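PDB 3G64: putative enoyl-CoA hydratase from Streptomyces coelicolor A3, which probably catalyses the hydration of enoyl-CoA thioesters, or a related acyl-CoA reaction, as a member of the crotonase family. Local coordinates for residues 35-40 / 77-82; 41-46 / 81-86; 103-108 / 129-134; 118-123 / 144-149. One frame throughout, in Å; residues are numbered along the deposited sequence.

Contact 1 (35-40 / 77-82)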
loop_
_atom_site.group_PDB
_atom_site.type_symbol
_atom_site.label_atom_id
_atom_site.label_comp_id
_atom_site.label_asym_id
_atom_site.label_seq_id
_atom_site.Cartn_x
_atom_site.Cartn_y
_atom_site.Cartn_z
ATOM N N PRO A 35 12.431 -31.595 -9.544
ATOM C CA PRO A 35 11.604 -31.845 -8.362
ATOM C C PRO A 35 12.421 -32.449 -7.238
ATOM O O PRO A 35 12.108 -32.205 -6.077
ATOM C CB PRO A 35 10.571 -32.873 -8.832
ATOM C CG PRO A 35 10.909 -33.213 -10.248
ATOM C CD PRO A 35 11.964 -32.289 -10.753
ATOM N N ASP A 36 13.446 -33.230 -7.580
ATOM C CA ASP A 36 14.294 -33.861 -6.563
ATOM C C ASP A 36 15.098 -32.838 -5.763
ATOM O O ASP A 36 15.639 -33.152 -4.712
ATOM C CB ASP A 36 15.255 -34.888 -7.195
ATOM C CG ASP A 36 14.525 -36.026 -7.920
ATOM O OD1 ASP A 36 13.306 -36.233 -7.686
ATOM O OD2 ASP A 36 15.184 -36.728 -8.730
ATOM N N LYS A 37 15.198 -31.620 -6.284
ATOM C CA LYS A 37 15.899 -30.541 -5.588
ATOM C C LYS A 37 14.915 -29.433 -5.207
ATOM O O LYS A 37 15.325 -28.286 -4.978
ATOM C CB LYS A 37 16.941 -29.902 -6.508
ATOM C CG LYS A 37 18.011 -30.819 -6.999
ATOM C CD LYS A 37 19.162 -30.003 -7.583
ATOM C CE LYS A 37 20.493 -30.748 -7.417
ATOM N NZ LYS A 37 20.985 -30.855 -6.004
ATOM N N LEU A 38 13.629 -29.768 -5.147
ATOM C CA LEU A 38 12.614 -28.770 -4.839
ATOM C C LEU A 38 12.700 -27.630 -5.859
ATOM O O LEU A 38 12.561 -26.458 -5.521
ATOM C CB LEU A 38 12.802 -28.259 -3.409
ATOM C CG LEU A 38 12.374 -29.325 -2.386
ATOM C CD1 LEU A 38 12.919 -29.020 -1.002
ATOM C CD2 LEU A 38 10.864 -29.485 -2.352
ATOM N N ASN A 39 12.985 -28.000 -7.104
ATOM C CA ASN A 39 12.999 -27.065 -8.208
ATOM C C ASN A 39 13.944 -25.879 -8.049
ATOM O O ASN A 39 13.719 -24.810 -8.635
ATOM C CB ASN A 39 11.569 -26.624 -8.449
ATOM C CG ASN A 39 10.653 -27.823 -8.648
ATOM O OD1 ASN A 39 11.004 -28.738 -9.404
ATOM N ND2 ASN A 39 9.496 -27.836 -7.973
ATOM N N ALA A 40 15.004 -26.069 -7.269
ATOM C CA ALA A 40 16.015 -25.027 -7.111
ATOM C C ALA A 40 16.504 -24.524 -8.473
ATOM O O ALA A 40 16.848 -25.304 -9.375
ATOM C CB ALA A 40 17.204 -25.525 -6.261
ATOM N N GLY A 77 14.119 -21.750 -4.228
ATOM C CA GLY A 77 14.986 -20.628 -4.541
ATOM C C GLY A 77 16.211 -21.008 -5.332
ATOM O O GLY A 77 16.261 -22.066 -5.975
ATOM N N GLY A 78 17.225 -20.148 -5.280
ATOM C CA GLY A 78 18.452 -20.392 -6.025
ATOM C C GLY A 78 19.240 -21.569 -5.449
ATOM O O GLY A 78 19.333 -21.744 -4.231
ATOM N N ASP A 79 19.827 -22.374 -6.320
ATOM C CA ASP A 79 20.596 -23.538 -5.867
ATOM C C ASP A 79 21.817 -23.116 -5.040
ATOM O O ASP A 79 22.609 -22.255 -5.475
ATOM C CB ASP A 79 21.057 -24.331 -7.085
ATOM C CG ASP A 79 21.629 -25.693 -6.709
ATOM O OD1 ASP A 79 22.804 -25.783 -6.252
ATOM O OD2 ASP A 79 20.888 -26.675 -6.892
ATOM N N VAL A 80 21.994 -23.721 -3.867
ATOM C CA VAL A 80 23.071 -23.292 -2.978
ATOM C C VAL A 80 24.494 -23.518 -3.511
ATOM O O VAL A 80 25.394 -22.726 -3.242
ATOM C CB VAL A 80 22.947 -23.889 -1.572
ATOM C CG1 VAL A 80 24.220 -23.628 -0.792
ATOM C CG2 VAL A 80 21.799 -23.238 -0.851
ATOM N N ASP A 81 24.698 -24.586 -4.275
ATOM C CA ASP A 81 26.005 -24.829 -4.857
ATOM C C ASP A 81 26.153 -24.232 -6.248
ATOM O O ASP A 81 27.187 -23.613 -6.561
ATOM C CB ASP A 81 26.309 -26.321 -4.903
ATOM C CG ASP A 81 26.879 -26.841 -3.579
ATOM O OD1 ASP A 81 27.711 -26.148 -2.940
ATOM O OD2 ASP A 81 26.483 -27.947 -3.182
ATOM N N GLU A 82 25.119 -24.408 -7.072
ATOM C CA GLU A 82 25.198 -24.028 -8.464
ATOM C C GLU A 82 25.012 -22.530 -8.685
ATOM O O GLU A 82 25.392 -21.999 -9.739
ATOM C CB GLU A 82 24.219 -24.844 -9.283
ATOM C CG GLU A 82 24.770 -26.242 -9.564
ATOM C CD GLU A 82 23.766 -27.135 -10.245
ATOM O OE1 GLU A 82 23.837 -27.288 -11.485
ATOM O OE2 GLU A 82 22.893 -27.674 -9.531
#
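A40 and K37 meet D79 where a type I' turn (K37 to A40) of the crotonase fold lies against the glycine-rich loop that leads into helix 80-87. The evidence for close backbone approach is a C-H...O contact: A40 CA stands 3.2 Å from G77 O. The methyl of A40 also faces the carboxylate, A40 CB being 3.9 Å from D79 OD2. K37 crosses the aspartate side chain obliquely and touches it with its methylene part, CD lying 3.8 Å from D79 OD2. The fourth torsion (chi4 -69°) bends the chain, and K37 NZ ends 4.3 Å from D79 OD2, beyond a salt bridge, where the opposite charges probably still attract weakly. R34 forms a weak, long ion pair with D79 OD2 and a proper salt bridge with E82 OE2. In D79, CG is anti to the backbone N (chi1 -169°), and the carboxylate turns back over the start of the helix as its N-cap. Its two oxygens divide the work: OD2 faces the turn, while OD1 takes N-H groups from opposite faces of the carboxylate plane, D81 N at 3.0 Å and E82 N at 2.8 Å, the latter nearly straight at 170°.

Contact 2 (41-46 / 81-86)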
loop_
_atom_site.group_PDB
_atom_site.type_symbol
_atom_site.label_atom_id
_atom_site.label_comp_id
_atom_site.label_asym_id
_atom_site.label_seq_id
_atom_site.Cartn_x
_atom_site.Cartn_y
_atom_site.Cartn_z
ATOM N N LEU A 41 16.564 -23.208 -8.594
ATOM C CA LEU A 41 16.902 -22.549 -9.839
ATOM C C LEU A 41 18.404 -22.489 -10.116
ATOM O O LEU A 41 19.219 -22.264 -9.222
ATOM C CB LEU A 41 16.334 -21.129 -9.817
ATOM C CG LEU A 41 14.824 -21.014 -9.657
ATOM C CD1 LEU A 41 14.419 -19.547 -9.404
ATOM C CD2 LEU A 41 14.175 -21.560 -10.904
ATOM N N THR A 42 18.752 -22.662 -11.384
ATOM C CA THR A 42 20.124 -22.527 -11.836
ATOM C C THR A 42 20.233 -21.280 -12.731
ATOM O O THR A 42 19.220 -20.695 -13.112
ATOM C CB THR A 42 20.484 -23.701 -12.693
ATOM O OG1 THR A 42 19.583 -23.720 -13.805
ATOM C CG2 THR A 42 20.333 -25.045 -11.889
ATOM N N PHE A 43 21.455 -20.916 -13.105
ATOM C CA PHE A 43 21.660 -19.811 -14.009
ATOM C C PHE A 43 20.858 -20.008 -15.278
ATOM O O PHE A 43 20.281 -19.061 -15.793
ATOM C CB PHE A 43 23.154 -19.691 -14.358
ATOM C CG PHE A 43 24.007 -19.279 -13.188
ATOM C CD1 PHE A 43 23.639 -18.204 -12.401
ATOM C CD2 PHE A 43 25.148 -19.982 -12.861
ATOM C CE1 PHE A 43 24.407 -17.817 -11.305
ATOM C CE2 PHE A 43 25.925 -19.613 -11.775
ATOM C CZ PHE A 43 25.555 -18.517 -10.994
ATOM N N GLU A 44 20.855 -21.232 -15.799
ATOM C CA GLU A 44 20.197 -21.522 -17.076
ATOM C C GLU A 44 18.671 -21.465 -16.971
ATOM O O GLU A 44 17.999 -21.158 -17.945
ATOM C CB GLU A 44 20.618 -22.900 -17.612
ATOM C CG GLU A 44 22.059 -22.965 -18.071
ATOM C CD GLU A 44 23.053 -23.133 -16.913
ATOM O OE1 GLU A 44 22.638 -23.413 -15.755
ATOM O OE2 GLU A 44 24.267 -22.966 -17.174
ATOM N N ALA A 45 18.120 -21.774 -15.802
ATOM C CA ALA A 45 16.678 -21.672 -15.629
ATOM C C ALA A 45 16.252 -20.200 -15.603
ATOM O O ALA A 45 15.230 -19.831 -16.171
ATOM C CB ALA A 45 16.233 -22.380 -14.369
ATOM N N TYR A 46 17.023 -19.365 -14.915
ATOM C CA TYR A 46 16.761 -17.929 -14.974
ATOM C C TYR A 46 16.837 -17.436 -16.427
ATOM O O TYR A 46 16.020 -16.623 -16.849
ATOM C CB TYR A 46 17.777 -17.167 -14.137
ATOM C CG TYR A 46 17.474 -17.142 -12.650
ATOM C CD1 TYR A 46 16.323 -16.516 -12.159
ATOM C CD2 TYR A 46 18.358 -17.694 -11.741
ATOM C CE1 TYR A 46 16.062 -16.471 -10.787
ATOM C CE2 TYR A 46 18.113 -17.645 -10.386
ATOM C CZ TYR A 46 16.964 -17.037 -9.917
ATOM O OH TYR A 46 16.754 -17.008 -8.563
ATOM N N ASP A 81 24.698 -24.586 -4.275
ATOM C CA ASP A 81 26.005 -24.829 -4.857
ATOM C C ASP A 81 26.153 -24.232 -6.248
ATOM O O ASP A 81 27.187 -23.613 -6.561
ATOM C CB ASP A 81 26.309 -26.321 -4.903
ATOM C CG ASP A 81 26.879 -26.841 -3.579
ATOM O OD1 ASP A 81 27.711 -26.148 -2.940
ATOM O OD2 ASP A 81 26.483 -27.947 -3.182
ATOM N N GLU A 82 25.119 -24.408 -7.072
ATOM C CA GLU A 82 25.198 -24.028 -8.464
ATOM C C GLU A 82 25.012 -22.530 -8.685
ATOM O O GLU A 82 25.392 -21.999 -9.739
ATOM C CB GLU A 82 24.219 -24.844 -9.283
ATOM C CG GLU A 82 24.770 -26.242 -9.564
ATOM C CD GLU A 82 23.766 -27.135 -10.245
ATOM O OE1 GLU A 82 23.837 -27.288 -11.485
ATOM O OE2 GLU A 82 22.893 -27.674 -9.531
ATOM N N ILE A 83 24.425 -21.852 -7.697
ATOM C CA ILE A 83 24.354 -20.396 -7.750
ATOM C C ILE A 83 25.284 -19.800 -6.718
ATOM O O ILE A 83 26.304 -19.241 -7.079
ATOM C CB ILE A 83 22.912 -19.848 -7.651
ATOM C CG1 ILE A 83 22.155 -20.210 -8.936
ATOM C CG2 ILE A 83 22.921 -18.323 -7.525
ATOM C CD1 ILE A 83 20.798 -19.575 -9.056
ATOM N N ILE A 84 24.976 -19.972 -5.440
ATOM C CA ILE A 84 25.759 -19.308 -4.403
ATOM C C ILE A 84 27.241 -19.667 -4.449
ATOM O O ILE A 84 28.100 -18.785 -4.482
ATOM C CB ILE A 84 25.162 -19.550 -2.995
ATOM C CG1 ILE A 84 23.793 -18.861 -2.905
ATOM C CG2 ILE A 84 26.133 -19.072 -1.913
ATOM C CD1 ILE A 84 23.088 -18.993 -1.554
ATOM N N GLY A 85 27.551 -20.960 -4.451
ATOM C CA GLY A 85 28.931 -21.378 -4.556
ATOM C C GLY A 85 29.598 -20.802 -5.797
ATOM O O GLY A 85 30.736 -20.343 -5.747
ATOM N N ALA A 86 28.900 -20.819 -6.928
ATOM C CA ALA A 86 29.490 -20.268 -8.142
ATOM C C ALA A 86 29.714 -18.735 -8.059
ATOM O O ALA A 86 30.729 -18.226 -8.539
ATOM C CB ALA A 86 28.620 -20.606 -9.348
HETATM O O HOH W 1 23.398 -22.483 -11.844
#
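I83 and F43 form the dense part of this junction between the start of helix 43-58 and helix 80-87 of the crotonase fold. The isoleucine reaches across with its extended branch: CD1 lies 3.1 Å from L41 O and 3.6 Å from Y46 CE2, meeting the tyrosine ring at its edge. F43 has CG anti to its carbonyl carbon (chi1 -67°), and its ring comes over I83, with I83 CG1 4.1 Å above one face toward the rim. F43 CE2 is 3.2 Å from E82 O, which approaches the ring obliquely, and 3.8 Å from A86 CB at the ring edge. F98 of helix 92-111 extends this apolar cluster, touching I83 and meeting the F43 ring at about 80° between planes. An alanine in place of F43 would probably open a gap over I83 and beside A86, lose the contact with E82 O, and leave F98 without its ring partner.

The other side is looser. T42 and the exposed E82, whose OE2 is salt-bridged to R34, run side by side, T42 CG2 no nearer than 4.2 Å to E82 OE1. A water accepts from F43 N at 2.8 Å and donates to E82 O at 2.9 Å. With no direct hydrogen bond between the segments, this implies mainly apolar side-chain contact, the water and backbone bonds from L41 to G77 and D79 helping to fix the approach.

Contact 3 (103-108 / 129-134)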
loop_
_atom_site.group_PDB
_atom_site.type_symbol
_atom_site.label_atom_id
_atom_site.label_comp_id
_atom_site.label_asym_id
_atom_site.label_seq_id
_atom_site.Cartn_x
_atom_site.Cartn_y
_atom_site.Cartn_z
ATOM N N GLY A 103 16.312 -9.718 -11.308
ATOM C CA GLY A 103 15.395 -8.587 -11.257
ATOM C C GLY A 103 14.620 -8.410 -12.550
ATOM O O GLY A 103 13.425 -8.085 -12.533
ATOM N N GLN A 104 15.257 -8.627 -13.689
ATOM C CA GLN A 104 14.506 -8.437 -14.931
ATOM C C GLN A 104 13.564 -9.617 -15.214
ATOM O O GLN A 104 12.617 -9.478 -15.995
ATOM C CB GLN A 104 15.435 -8.153 -16.120
ATOM C CG GLN A 104 16.349 -6.917 -15.919
ATOM C CD GLN A 104 15.638 -5.590 -16.095
ATOM O OE1 GLN A 104 14.796 -5.435 -16.983
ATOM N NE2 GLN A 104 16.007 -4.602 -15.272
ATOM N N VAL A 105 13.798 -10.768 -14.576
ATOM C CA VAL A 105 12.795 -11.840 -14.663
ATOM C C VAL A 105 11.503 -11.388 -13.982
ATOM O O VAL A 105 10.412 -11.469 -14.562
ATOM C CB VAL A 105 13.294 -13.172 -14.073
ATOM C CG1 VAL A 105 12.102 -14.189 -14.026
ATOM C CG2 VAL A 105 14.411 -13.699 -14.944
ATOM N N VAL A 106 11.636 -10.856 -12.769
ATOM C CA VAL A 106 10.484 -10.379 -12.010
ATOM C C VAL A 106 9.790 -9.232 -12.752
ATOM O O VAL A 106 8.550 -9.192 -12.838
ATOM C CB VAL A 106 10.917 -9.949 -10.580
ATOM C CG1 VAL A 106 9.832 -9.165 -9.890
ATOM C CG2 VAL A 106 11.285 -11.199 -9.754
ATOM N N ARG A 107 10.577 -8.309 -13.306
ATOM C CA ARG A 107 9.998 -7.222 -14.073
ATOM C C ARG A 107 9.240 -7.774 -15.291
ATOM O O ARG A 107 8.131 -7.315 -15.620
ATOM C CB ARG A 107 11.092 -6.247 -14.509
ATOM C CG ARG A 107 10.513 -4.932 -14.993
ATOM C CD ARG A 107 11.619 -3.882 -15.324
ATOM N NE ARG A 107 12.195 -4.172 -16.625
ATOM C CZ ARG A 107 12.936 -3.318 -17.340
ATOM N NH1 ARG A 107 13.207 -2.094 -16.891
ATOM N NH2 ARG A 107 13.411 -3.691 -18.521
ATOM N N ALA A 108 9.832 -8.764 -15.958
ATOM C CA ALA A 108 9.179 -9.368 -17.122
ATOM C C ALA A 108 7.841 -10.034 -16.717
ATOM O O ALA A 108 6.855 -9.965 -17.455
ATOM C CB ALA A 108 10.103 -10.385 -17.778
ATOM N N ALA A 129 9.715 -17.546 -3.641
ATOM C CA ALA A 129 8.719 -16.672 -3.046
ATOM C C ALA A 129 8.567 -15.367 -3.850
ATOM O O ALA A 129 7.468 -14.826 -3.948
ATOM C CB ALA A 129 9.109 -16.361 -1.567
ATOM N N VAL A 130 9.650 -14.862 -4.446
ATOM C CA VAL A 130 9.521 -13.588 -5.176
ATOM C C VAL A 130 8.838 -13.797 -6.512
ATOM O O VAL A 130 8.051 -12.950 -6.950
ATOM C CB VAL A 130 10.861 -12.827 -5.366
ATOM C CG1 VAL A 130 10.590 -11.368 -5.957
ATOM C CG2 VAL A 130 11.601 -12.739 -4.038
ATOM N N LEU A 131 9.127 -14.924 -7.159
ATOM C CA LEU A 131 8.411 -15.271 -8.382
ATOM C C LEU A 131 6.912 -15.405 -8.095
ATOM O O LEU A 131 6.083 -14.905 -8.847
ATOM C CB LEU A 131 8.952 -16.587 -8.948
ATOM C CG LEU A 131 10.340 -16.443 -9.587
ATOM C CD1 LEU A 131 10.816 -17.806 -10.103
ATOM C CD2 LEU A 131 10.300 -15.385 -10.721
ATOM N N ALA A 132 6.573 -16.051 -6.989
ATOM C CA ALA A 132 5.171 -16.149 -6.591
ATOM C C ALA A 132 4.582 -14.746 -6.371
ATOM O O ALA A 132 3.498 -14.426 -6.843
ATOM C CB ALA A 132 5.036 -16.999 -5.319
ATOM N N LEU A 133 5.318 -13.904 -5.658
ATOM C CA LEU A 133 4.840 -12.561 -5.342
ATOM C C LEU A 133 4.635 -11.712 -6.615
ATOM O O LEU A 133 3.759 -10.853 -6.664
ATOM C CB LEU A 133 5.879 -11.895 -4.410
ATOM C CG LEU A 133 5.617 -10.509 -3.820
ATOM C CD1 LEU A 133 4.377 -10.566 -2.916
ATOM C CD2 LEU A 133 6.856 -10.057 -3.043
ATOM N N ALA A 134 5.427 -11.962 -7.653
ATOM C CA ALA A 134 5.330 -11.164 -8.877
ATOM C C ALA A 134 4.121 -11.556 -9.743
ATOM O O ALA A 134 3.609 -10.752 -10.523
ATOM C CB ALA A 134 6.622 -11.258 -9.692
#
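A134 N gives its hydrogen to V130 O at 2.9 Å, with a second, weak bond to L131 O, and this last turn of helix 127-134 sets V130, L131 and A134 against V105 and V106 of helix 92-111. The pair belongs to the crotonase fold, a spiral of repeated beta-beta-alpha units with helices packed against its sheets. The axes of the two short segments approach to 9.6 Å and run nearly parallel, with a signed crossing angle of -25°. Across them no hydrogen bond forms; all five touching residues are buried and meet through methyl groups.

V106 does most of the bridging. Its CG1 is anti to the backbone N (chi1 167°) and meets A134 CB at 3.8 Å; consistent with the small A134 side chain, the CA atoms of V106 and A134 are 6.1 Å apart. The other branch, CG2, touches V130 CG1 at 3.9 Å, the two valines crossing at about a right angle, and approaches L131 CD2 more loosely, at 4.4 Å.

Beyond the pair, V106 also packs on L165 of helix 162-170 and V105 on L49 of helix 43-58, which places the contact in the middle of a multi-helix core. R107 touches A240 of the second subunit, so helix 92-111 has one side in the core and another at the subunit interface. V105 CG1 meets L131 CD2, the same methyl that V106 CG2 approaches, at 3.9 Å.

Contact 4 (118-123 / 144-149)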
loop_
_atom_site.group_PDB
_atom_site.type_symbol
_atom_site.label_atom_id
_atom_site.label_comp_id
_atom_site.label_asym_id
_atom_site.label_seq_id
_atom_site.Cartn_x
_atom_site.Cartn_y
_atom_site.Cartn_z
ATOM N N ALA A 118 0.581 -18.307 -10.244
ATOM C CA ALA A 118 1.485 -19.249 -9.564
ATOM C C ALA A 118 0.688 -20.315 -8.827
ATOM O O ALA A 118 -0.189 -19.997 -8.001
ATOM C CB ALA A 118 2.426 -18.509 -8.602
ATOM N N ALA A 119 0.968 -21.575 -9.150
ATOM C CA ALA A 119 0.270 -22.709 -8.541
ATOM C C ALA A 119 1.128 -23.171 -7.371
ATOM O O ALA A 119 2.161 -23.821 -7.579
ATOM C CB ALA A 119 0.114 -23.855 -9.577
ATOM N N LEU A 120 0.734 -22.822 -6.150
ATOM C CA LEU A 120 1.629 -22.978 -4.996
ATOM C C LEU A 120 1.265 -24.132 -4.066
ATOM O O LEU A 120 0.087 -24.386 -3.807
ATOM C CB LEU A 120 1.656 -21.695 -4.159
ATOM C CG LEU A 120 2.032 -20.374 -4.861
ATOM C CD1 LEU A 120 1.917 -19.256 -3.854
ATOM C CD2 LEU A 120 3.453 -20.475 -5.379
ATOM N N HIS A 121 2.299 -24.765 -3.518
ATOM C CA HIS A 121 2.158 -25.848 -2.536
ATOM C C HIS A 121 3.552 -26.033 -1.936
ATOM O O HIS A 121 4.556 -25.688 -2.585
ATOM C CB HIS A 121 1.702 -27.142 -3.216
ATOM C CG HIS A 121 2.616 -27.590 -4.316
ATOM N ND1 HIS A 121 3.577 -28.565 -4.140
ATOM C CD2 HIS A 121 2.739 -27.167 -5.600
ATOM C CE1 HIS A 121 4.245 -28.729 -5.267
ATOM N NE2 HIS A 121 3.761 -27.889 -6.167
ATOM N N GLY A 122 3.609 -26.543 -0.705
ATOM C CA GLY A 122 4.856 -26.705 0.017
ATOM C C GLY A 122 5.697 -25.425 -0.033
ATOM O O GLY A 122 5.148 -24.321 -0.052
ATOM N N VAL A 123 7.023 -25.572 -0.065
ATOM C CA VAL A 123 7.917 -24.423 0.086
ATOM C C VAL A 123 7.975 -23.533 -1.159
ATOM O O VAL A 123 8.099 -24.021 -2.294
ATOM C CB VAL A 123 9.344 -24.846 0.518
ATOM C CG1 VAL A 123 9.879 -25.885 -0.403
ATOM C CG2 VAL A 123 10.296 -23.662 0.495
ATOM N N THR A 144 1.146 -24.628 1.660
ATOM C CA THR A 144 2.026 -23.580 1.110
ATOM C C THR A 144 2.758 -22.820 2.209
ATOM O O THR A 144 2.134 -22.359 3.173
ATOM C CB THR A 144 1.225 -22.573 0.267
ATOM O OG1 THR A 144 0.661 -23.250 -0.864
ATOM C CG2 THR A 144 2.134 -21.419 -0.209
ATOM N N ARG A 145 4.081 -22.734 2.078
ATOM C CA ARG A 145 4.932 -22.022 3.027
ATOM C C ARG A 145 5.886 -21.033 2.317
ATOM O O ARG A 145 6.866 -21.459 1.690
ATOM C CB ARG A 145 5.814 -22.999 3.801
ATOM C CG ARG A 145 5.055 -24.156 4.449
ATOM C CD ARG A 145 6.004 -25.191 5.064
ATOM N NE ARG A 145 5.455 -25.405 6.378
ATOM C CZ ARG A 145 6.078 -25.199 7.532
ATOM N NH1 ARG A 145 7.372 -24.883 7.592
ATOM N NH2 ARG A 145 5.382 -25.371 8.647
ATOM N N PHE A 146 5.614 -19.735 2.448
ATOM C CA PHE A 146 6.500 -18.682 1.940
ATOM C C PHE A 146 7.626 -18.394 2.914
ATOM O O PHE A 146 7.422 -18.362 4.142
ATOM C CB PHE A 146 5.752 -17.354 1.779
ATOM C CG PHE A 146 4.659 -17.363 0.771
ATOM C CD1 PHE A 146 4.892 -16.930 -0.532
ATOM C CD2 PHE A 146 3.354 -17.721 1.149
ATOM C CE1 PHE A 146 3.833 -16.872 -1.478
ATOM C CE2 PHE A 146 2.293 -17.678 0.213
ATOM C CZ PHE A 146 2.543 -17.267 -1.102
ATOM N N ALA A 147 8.814 -18.161 2.380
ATOM C CA ALA A 147 9.888 -17.668 3.217
ATOM C C ALA A 147 10.779 -16.727 2.413
ATOM O O ALA A 147 11.362 -17.114 1.409
ATOM C CB ALA A 147 10.709 -18.854 3.809
ATOM N N PHE A 148 10.852 -15.472 2.840
ATOM C CA PHE A 148 11.693 -14.487 2.133
ATOM C C PHE A 148 13.015 -14.447 2.837
ATOM O O PHE A 148 13.284 -13.519 3.591
ATOM C CB PHE A 148 10.998 -13.118 2.134
ATOM C CG PHE A 148 9.726 -13.104 1.325
ATOM C CD1 PHE A 148 9.759 -12.803 -0.037
ATOM C CD2 PHE A 148 8.520 -13.442 1.902
ATOM C CE1 PHE A 148 8.582 -12.802 -0.798
ATOM C CE2 PHE A 148 7.334 -13.444 1.139
ATOM C CZ PHE A 148 7.380 -13.119 -0.215
ATOM N N LEU A 149 13.820 -15.487 2.625
ATOM C CA LEU A 149 14.931 -15.781 3.510
ATOM C C LEU A 149 16.329 -15.298 3.029
ATOM O O LEU A 149 17.355 -15.829 3.425
ATOM C CB LEU A 149 14.920 -17.273 3.864
ATOM C CG LEU A 149 14.715 -18.211 2.688
ATOM C CD1 LEU A 149 15.803 -17.933 1.611
ATOM C CD2 LEU A 149 14.730 -19.671 3.171
#
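L120 has CG anti to its carbonyl carbon (chi1 -56°) and CD1 swung on, anti to CA (chi2 177°), which carries that methyl to F146. L120 CD1 reaches F146 CZ at 3.5 Å, obliquely to the ring, and the two side chains cross at about a right angle. T144 CG2 lies 4.0 Å from L120 CB. The T144 hydroxyl OG1 comes 3.2 Å from L120 O, but the hydrogen bond it makes is to D141 O. An alanine in place of T144 would probably leave D141 O without that hydroxyl and open a gap beside L120 CB.

The backbones then join in parallel, V123 bridging R145 in the small second sheet of this crotonase fold. R145 N donates to G122 O at 2.9 Å. Two C-H...O contacts reinforce it: T144 CA is 3.4 Å from G122 O, and V123 CA is 3.5 Å from R145 O. G122 N binds S143 OG, while H121 turns away and its NE2 bonds to G69 O.

G122 O is thus approached by one N-H and one C-H, and a single hydrogen bond crosses the pair. The chemistry is consistent with side-chain packing among L120, T144 and F146 and a single backbone bond together setting the start of this strand pair.

Contacts 1 and 2 form one unit, their centres 8 Å apart, sharing D81 and E82; L41 ties them, with probable hydrogen bonds from L41 N to G77 O (2.9 Å) and from D79 N to L41 O (3.0 Å). Contact 3 lies deeper, its centre about 6 Å from that of the chain, and touches contact 2 through L41 CD1 and L131 CD1 (4.1 Å). It meets contact 4 where A132 CB is 3.8 Å from L120 CD2. In crotonases, the loop before helix 80-87 and the start of helix 127-134 usually supply the oxyanion hole, so the pocket probably lies near contacts 1 and 3; a glycerol about 3 Å from the H121 side chain, probably from crystallisation, only hints at a pocket.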